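Local coordinates for sensor protein (Vibrio parahaemolyticus, PDB 3I9Y) that probably acts as a membrane-bound histidine kinase receptor that responds to trimethylamine N-oxide, this chain being its all-helical sensor domain, at residues V186-E197 with Q230-Y240. Residues are numbered along the deposited sequence; the frame is centred on the assembly and turned at random.
Sequences VDRIQQIQTAFE and QVVFTILLQQY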
ATOM      1  N   VAL A 186       9.893   8.890  -0.305  1.00 29.67           N
ATOM      2  CA  VAL A 186      10.455   8.276   0.825  1.00 30.17           C
ATOM      3  C   VAL A 186      11.449   9.036   1.648  1.00 31.87           C
ATOM      4  O   VAL A 186      11.542   8.777   2.893  1.00 29.87           O
ATOM      5  CB  VAL A 186      11.034   6.913   0.463  1.00 31.18           C
ATOM      6  CG1 VAL A 186      12.438   7.067  -0.196  1.00 32.34           C
ATOM      7  CG2 VAL A 186      11.281   6.049   1.651  1.00 29.97           C
ATOM      8  N   ASP A 187      12.204   9.964   1.040  1.00 31.56           N
ATOM      9  CA  ASP A 187      13.134  10.768   1.872  1.00 33.58           C
ATOM     10  C   ASP A 187      12.288  11.745   2.750  1.00 32.57           C
ATOM     11  O   ASP A 187      12.655  12.061   3.803  1.00 30.49           O
ATOM     12  CB  ASP A 187      14.061  11.633   0.899  1.00 36.25           C
ATOM     13  CG  ASP A 187      14.869  10.679  -0.084  1.00 40.02           C
ATOM     14  OD1 ASP A 187      14.685  10.757  -1.290  1.00 43.58           O
ATOM     15  OD2 ASP A 187      15.647   9.807   0.342  1.00 40.09           O
ATOM     16  N   ARG A 188      11.191  12.242   2.205  1.00 31.82           N
ATOM     17  CA  ARG A 188      10.346  13.085   2.982  1.00 34.24           C
ATOM     18  C   ARG A 188       9.749  12.383   4.179  1.00 33.02           C
ATOM     19  O   ARG A 188       9.674  13.011   5.282  1.00 32.75           O
ATOM     20  CB  ARG A 188       9.235  13.570   2.108  1.00 38.79           C
ATOM     21  CG  ARG A 188       9.557  14.946   1.656  1.00 45.53           C
ATOM     22  CD  ARG A 188       9.832  15.757   3.042  1.00 51.82           C
ATOM     23  NE  ARG A 188       8.596  16.332   3.579  1.00 55.25           N
ATOM     24  CZ  ARG A 188       8.582  17.336   4.432  1.00 58.59           C
ATOM     25  NH1 ARG A 188       9.790  17.872   4.872  1.00 61.24           N
ATOM     26  NH2 ARG A 188       7.381  17.867   4.770  1.00 59.71           N
ATOM     27  N   ILE A 189       9.347  11.096   3.978  1.00 29.98           N
ATOM     28  CA  ILE A 189       8.784  10.290   5.109  1.00 28.18           C
ATOM     29  C   ILE A 189       9.850  10.221   6.194  1.00 27.52           C
ATOM     30  O   ILE A 189       9.594  10.513   7.339  1.00 27.91           O
ATOM     31  CB  ILE A 189       8.328   8.875   4.711  1.00 25.69           C
ATOM     32  CG1 ILE A 189       7.119   9.021   3.813  1.00 26.36           C
ATOM     33  CG2 ILE A 189       8.038   7.982   6.052  1.00 23.26           C
ATOM     34  CD1 ILE A 189       6.927   7.670   2.973  1.00 28.57           C
ATOM     35  N   GLN A 190      11.074   9.908   5.856  1.00 27.76           N
ATOM     36  CA  GLN A 190      12.093   9.786   6.911  1.00 28.47           C
ATOM     37  C   GLN A 190      12.480  11.090   7.635  1.00 29.17           C
ATOM     38  O   GLN A 190      12.897  11.115   8.782  1.00 27.97           O
ATOM     39  CB  GLN A 190      13.352   9.214   6.235  1.00 30.31           C
ATOM     40  CG  GLN A 190      12.978   7.918   5.541  1.00 36.28           C
ATOM     41  CD  GLN A 190      14.248   7.079   5.150  1.00 42.00           C
ATOM     42  OE1 GLN A 190      14.834   7.183   4.056  1.00 43.31           O
ATOM     43  NE2 GLN A 190      14.693   6.298   6.093  1.00 44.70           N
ATOM     44  N   GLN A 191      12.462  12.168   6.883  1.00 30.79           N
ATOM     45  CA  GLN A 191      12.736  13.454   7.485  1.00 33.18           C
ATOM     46  C   GLN A 191      11.626  13.875   8.521  1.00 31.49           C
ATOM     47  O   GLN A 191      11.903  14.441   9.605  1.00 30.72           O
ATOM     48  CB  GLN A 191      12.634  14.322   6.354  1.00 36.30           C
ATOM     49  CG  GLN A 191      13.473  15.403   6.418  1.00 45.90           C
ATOM     50  CD  GLN A 191      13.543  15.857   4.971  1.00 51.70           C
ATOM     51  OE1 GLN A 191      14.345  15.262   4.176  1.00 53.20           O
ATOM     52  NE2 GLN A 191      12.598  16.829   4.559  1.00 53.12           N
ATOM     53  N   ILE A 192      10.349  13.536   8.189  1.00 28.74           N
ATOM     54  CA  ILE A 192       9.241  13.919   9.107  1.00 27.07           C
ATOM     55  C   ILE A 192       9.348  13.068  10.249  1.00 25.29           C
ATOM     56  O   ILE A 192       9.213  13.492  11.364  1.00 25.87           O
ATOM     57  CB  ILE A 192       7.869  13.722   8.499  1.00 27.58           C
ATOM     58  CG1 ILE A 192       7.757  14.818   7.514  1.00 28.98           C
ATOM     59  CG2 ILE A 192       6.805  14.167   9.561  1.00 27.56           C
ATOM     60  CD1 ILE A 192       6.269  15.160   7.277  1.00 33.42           C
ATOM     61  N   GLN A 193       9.756  11.821  10.027  1.00 24.10           N
ATOM     62  CA  GLN A 193       9.935  10.975  11.214  1.00 23.84           C
ATOM     63  C   GLN A 193      10.993  11.547  12.205  1.00 25.40           C
ATOM     64  O   GLN A 193      10.870  11.418  13.446  1.00 24.28           O
ATOM     65  CB  GLN A 193      10.476   9.609  10.730  1.00 23.72           C
ATOM     66  CG  GLN A 193      10.847   8.609  11.793  1.00 25.34           C
ATOM     67  CD  GLN A 193      11.289   7.202  11.111  1.00 29.13           C
ATOM     68  OE1 GLN A 193      11.849   7.133   9.973  1.00 29.80           O
ATOM     69  NE2 GLN A 193      11.055   6.110  11.837  1.00 30.58           N
ATOM     70  N   THR A 194      12.146  12.030  11.682  1.00 27.44           N
ATOM     71  CA  THR A 194      13.177  12.377  12.720  1.00 28.42           C
ATOM     72  C   THR A 194      12.753  13.811  13.251  1.00 27.40           C
ATOM     73  O   THR A 194      12.895  14.133  14.422  1.00 26.33           O
ATOM     74  CB  THR A 194      14.686  12.403  12.181  1.00 31.27           C
ATOM     75  OG1 THR A 194      14.880  13.642  11.488  1.00 36.52           O
ATOM     76  CG2 THR A 194      14.989  11.383  11.264  1.00 29.39           C
ATOM     77  N   ALA A 195      12.142  14.582  12.387  1.00 27.71           N
ATOM     78  CA  ALA A 195      11.610  15.841  12.863  1.00 29.60           C
ATOM     79  C   ALA A 195      10.501  15.644  14.013  1.00 31.46           C
ATOM     80  O   ALA A 195      10.469  16.353  15.035  1.00 33.45           O
ATOM     81  CB  ALA A 195      11.034  16.581  11.724  1.00 27.93           C
ATOM     82  N   PHE A 196       9.686  14.612  13.953  1.00 29.84           N
ATOM     83  CA  PHE A 196       8.587  14.464  14.905  1.00 27.59           C
ATOM     84  C   PHE A 196       9.279  13.975  16.078  1.00 27.80           C
ATOM     85  O   PHE A 196       8.918  14.301  17.239  1.00 26.38           O
ATOM     86  CB  PHE A 196       7.617  13.306  14.407  1.00 27.50           C
ATOM     87  CG  PHE A 196       6.581  12.876  15.420  1.00 25.62           C
ATOM     88  CD1 PHE A 196       5.261  13.397  15.342  1.00 26.66           C
ATOM     89  CD2 PHE A 196       6.876  11.966  16.381  1.00 26.19           C
ATOM     90  CE1 PHE A 196       4.283  12.993  16.249  1.00 25.96           C
ATOM     91  CE2 PHE A 196       5.905  11.535  17.306  1.00 25.25           C
ATOM     92  CZ  PHE A 196       4.610  12.043  17.267  1.00 26.30           C
ATOM     93  N   GLU A 197      10.315  13.126  15.862  1.00 28.43           N
ATOM     94  CA  GLU A 197      10.983  12.616  17.090  1.00 28.61           C
ATOM     95  C   GLU A 197      11.734  13.769  17.902  1.00 28.39           C
ATOM     96  O   GLU A 197      11.810  13.740  19.137  1.00 27.17           O
ATOM     97  CB  GLU A 197      12.056  11.614  16.734  1.00 32.53           C
ATOM     98  CG  GLU A 197      12.809  11.162  17.981  1.00 38.95           C
ATOM     99  CD  GLU A 197      13.807   9.981  17.657  1.00 43.23           C
ATOM    100  OE1 GLU A 197      14.520   9.954  16.580  1.00 45.47           O
ATOM    101  OE2 GLU A 197      13.852   9.026  18.482  1.00 46.57           O
ATOM    102  N   GLN A 230       5.276   6.064  17.648  1.00 19.05           N
ATOM    103  CA  GLN A 230       6.165   6.489  16.623  1.00 17.70           C
ATOM    104  C   GLN A 230       6.439   5.296  15.683  1.00 16.52           C
ATOM    105  O   GLN A 230       6.880   5.567  14.577  1.00 15.43           O
ATOM    106  CB  GLN A 230       7.638   7.047  17.136  1.00 19.78           C
ATOM    107  CG  GLN A 230       7.455   8.301  17.841  1.00 23.91           C
ATOM    108  CD  GLN A 230       8.847   8.649  18.553  1.00 28.32           C
ATOM    109  OE1 GLN A 230       9.234   8.068  19.655  1.00 26.69           O
ATOM    110  NE2 GLN A 230       9.596   9.483  17.859  1.00 25.77           N
ATOM    111  N   VAL A 231       6.124   4.066  16.065  1.00 16.62           N
ATOM    112  CA  VAL A 231       6.246   2.847  15.138  1.00 19.69           C
ATOM    113  C   VAL A 231       5.376   3.162  13.909  1.00 18.07           C
ATOM    114  O   VAL A 231       5.608   2.557  12.863  1.00 20.02           O
ATOM    115  CB  VAL A 231       5.640   1.462  15.645  1.00 22.92           C
ATOM    116  CG1 VAL A 231       5.991   1.225  17.080  1.00 25.27           C
ATOM    117  CG2 VAL A 231       4.198   1.604  15.849  1.00 24.03           C
ATOM    118  N   VAL A 232       4.409   4.116  13.946  1.00 17.58           N
ATOM    119  CA  VAL A 232       3.590   4.386  12.667  1.00 16.27           C
ATOM    120  C   VAL A 232       4.519   4.845  11.491  1.00 18.12           C
ATOM    121  O   VAL A 232       4.263   4.606  10.320  1.00 16.86           O
ATOM    122  CB  VAL A 232       2.540   5.399  12.959  1.00 16.48           C
ATOM    123  CG1 VAL A 232       3.172   6.817  13.003  1.00 16.79           C
ATOM    124  CG2 VAL A 232       1.510   5.411  11.841  1.00 17.66           C
ATOM    125  N   PHE A 233       5.666   5.521  11.748  1.00 18.49           N
ATOM    126  CA  PHE A 233       6.492   5.944  10.671  1.00 17.86           C
ATOM    127  C   PHE A 233       7.194   4.639  10.054  1.00 19.41           C
ATOM    128  O   PHE A 233       7.490   4.645   8.847  1.00 17.25           O
ATOM    129  CB  PHE A 233       7.633   6.904  11.208  1.00 20.11           C
ATOM    130  CG  PHE A 233       7.093   8.287  11.532  1.00 19.09           C
ATOM    131  CD1 PHE A 233       6.814   9.200  10.508  1.00 17.96           C
ATOM    132  CD2 PHE A 233       6.825   8.577  12.881  1.00 18.42           C
ATOM    133  CE1 PHE A 233       6.279  10.387  10.851  1.00 20.30           C
ATOM    134  CE2 PHE A 233       6.268   9.784  13.252  1.00 21.36           C
ATOM    135  CZ  PHE A 233       5.986  10.710  12.268  1.00 18.24           C
ATOM    136  N   THR A 234       7.428   3.557  10.805  1.00 19.04           N
ATOM    137  CA  THR A 234       8.071   2.495  10.058  1.00 20.21           C
ATOM    138  C   THR A 234       6.949   1.822   9.307  1.00 18.81           C
ATOM    139  O   THR A 234       7.252   1.251   8.307  1.00 21.10           O
ATOM    140  CB  THR A 234       8.756   1.444  10.894  1.00 23.21           C
ATOM    141  OG1 THR A 234       7.727   0.822  11.624  1.00 27.64           O
ATOM    142  CG2 THR A 234       9.597   2.084  12.039  1.00 22.72           C
ATOM    143  N   ILE A 235       5.645   1.969   9.639  1.00 18.22           N
ATOM    144  CA  ILE A 235       4.559   1.301   8.811  1.00 16.28           C
ATOM    145  C   ILE A 235       4.368   2.152   7.529  1.00 17.50           C
ATOM    146  O   ILE A 235       4.157   1.630   6.396  1.00 17.27           O
ATOM    147  CB  ILE A 235       3.252   1.174   9.589  1.00 15.56           C
ATOM    148  CG1 ILE A 235       3.563   0.343  10.906  1.00 15.57           C
ATOM    149  CG2 ILE A 235       2.286   0.371   8.687  1.00 16.46           C
ATOM    150  CD1 ILE A 235       2.303   0.323  11.885  1.00 24.06           C
ATOM    151  N   LEU A 236       4.601   3.483   7.657  1.00 16.66           N
ATOM    152  CA  LEU A 236       4.515   4.364   6.464  1.00 16.51           C
ATOM    153  C   LEU A 236       5.627   3.975   5.476  1.00 17.58           C
ATOM    154  O   LEU A 236       5.380   4.029   4.192  1.00 17.84           O
ATOM    155  CB  LEU A 236       4.635   5.883   6.776  1.00 15.65           C
ATOM    156  CG  LEU A 236       3.297   6.316   7.432  1.00 17.33           C
ATOM    157  CD1 LEU A 236       3.641   7.796   8.044  1.00 18.13           C
ATOM    158  CD2 LEU A 236       2.179   6.574   6.389  1.00 11.48           C
ATOM    159  N   LEU A 237       6.810   3.599   6.003  1.00 18.03           N
ATOM    160  CA  LEU A 237       7.859   3.171   5.049  1.00 19.69           C
ATOM    161  C   LEU A 237       7.498   1.812   4.389  1.00 19.94           C
ATOM    162  O   LEU A 237       7.822   1.626   3.188  1.00 19.46           O
ATOM    163  CB  LEU A 237       9.319   3.054   5.691  1.00 20.12           C
ATOM    164  CG  LEU A 237       9.577   4.474   6.377  1.00 25.18           C
ATOM    165  CD1 LEU A 237      10.633   4.509   7.476  1.00 24.73           C
ATOM    166  CD2 LEU A 237      10.069   5.459   5.202  1.00 25.35           C
ATOM    167  N   GLN A 238       6.876   0.869   5.170  1.00 16.76           N
ATOM    168  CA  GLN A 238       6.538  -0.357   4.546  1.00 18.10           C
ATOM    169  C   GLN A 238       5.455  -0.068   3.472  1.00 17.41           C
ATOM    170  O   GLN A 238       5.469  -0.729   2.507  1.00 16.52           O
ATOM    171  CB  GLN A 238       5.958  -1.321   5.612  1.00 18.36           C
ATOM    172  CG  GLN A 238       7.159  -1.800   6.484  1.00 21.87           C
ATOM    173  CD  GLN A 238       6.585  -2.248   7.933  1.00 25.93           C
ATOM    174  OE1 GLN A 238       5.420  -2.027   8.242  1.00 26.01           O
ATOM    175  NE2 GLN A 238       7.390  -2.758   8.733  1.00 25.56           N
ATOM    176  N   GLN A 239       4.493   0.836   3.720  1.00 18.17           N
ATOM    177  CA  GLN A 239       3.428   1.070   2.784  1.00 18.78           C
ATOM    178  C   GLN A 239       4.189   1.707   1.564  1.00 18.96           C
ATOM    179  O   GLN A 239       3.827   1.400   0.418  1.00 18.09           O
ATOM    180  CB  GLN A 239       2.451   2.139   3.304  1.00 17.90           C
ATOM    181  CG  GLN A 239       1.560   2.664   2.300  1.00 18.33           C
ATOM    182  CD  GLN A 239       0.509   3.568   2.977  1.00 21.16           C
ATOM    183  OE1 GLN A 239       0.807   4.818   3.269  1.00 20.41           O
ATOM    184  NE2 GLN A 239      -0.679   3.055   3.169  1.00 15.76           N
ATOM    185  N   TYR A 240       5.201   2.565   1.776  1.00 17.97           N
ATOM    186  CA  TYR A 240       5.834   3.116   0.523  1.00 19.67           C
ATOM    187  C   TYR A 240       6.439   1.953  -0.346  1.00 19.71           C
ATOM    188  O   TYR A 240       6.256   1.911  -1.526  1.00 18.48           O
ATOM    189  CB  TYR A 240       6.987   4.081   0.866  1.00 21.76           C
ATOM    190  CG  TYR A 240       7.860   4.442  -0.282  1.00 24.77           C
ATOM    191  CD1 TYR A 240       7.500   5.523  -1.106  1.00 27.18           C
ATOM    192  CD2 TYR A 240       9.038   3.771  -0.532  1.00 25.29           C
ATOM    193  CE1 TYR A 240       8.375   6.010  -2.168  1.00 30.21           C
ATOM    194  CE2 TYR A 240       9.866   4.160  -1.682  1.00 29.29           C
ATOM    195  CZ  TYR A 240       9.530   5.284  -2.467  1.00 29.97           C
ATOM    196  OH  TYR A 240      10.203   5.611  -3.650  1.00 34.00           O
TER
HETATM  197  O   HOH W   1      10.714   8.341  -2.755  1.00 37.44           O
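Gln-230 opens the second segment by laying its aliphatic CG 3.6 Å from CE2 of the Phe-196 ring, while its amide end lies alongside CB of Glu-197; a long flexible side chain suits this partly exposed edge. Next, Phe-233 reaches toward the partner helix, its CG anti to its own carbonyl carbon (chi1 -75°). Its flat ring can serve two neighbours: CA of Gln-193 sits over one face of the Phe-233 ring, 3.8 Å from the centroid in a CH-pi contact, and the far end meets Phe-196 obliquely, the planes 54° apart. The extended Gln-193 chain runs back past Phe-233 CB, and Phe-196 continues on to Gln-176 and Ile-177 of helix 158-180. Thr-234 OG1, on a residue facing away, donates a hydrogen bond to Val-231 O (3.0 Å) within the same segment. Leu-236 contributes CB to the hole, shared with Phe-233, Leu-237 and Tyr-240, that receives both branches of Ile-189. In return the forked Leu-237 fills a hole among Val-186, Ile-189, Gln-190 and Gln-193, its CD2 pressed tightly to Ile-189 CG2 at 3.3 Å. Tyr-240 closes the row, Val-186 CB standing over the centre of its ring in a CH-pi contact. A water accepts a hydrogen bond from Val-186 N and makes a weak one with Tyr-240 OH, giving the tyrosine a polar role too. The segments run antiparallel (178°), their axes 10.1 Å apart at closest approach, and their side chains interlock knobs-into-holes, as expected within a four-helix bundle of this sensor domain. With no direct hydrogen bond across the contact, cohesion rests mainly on shape and apolar burial.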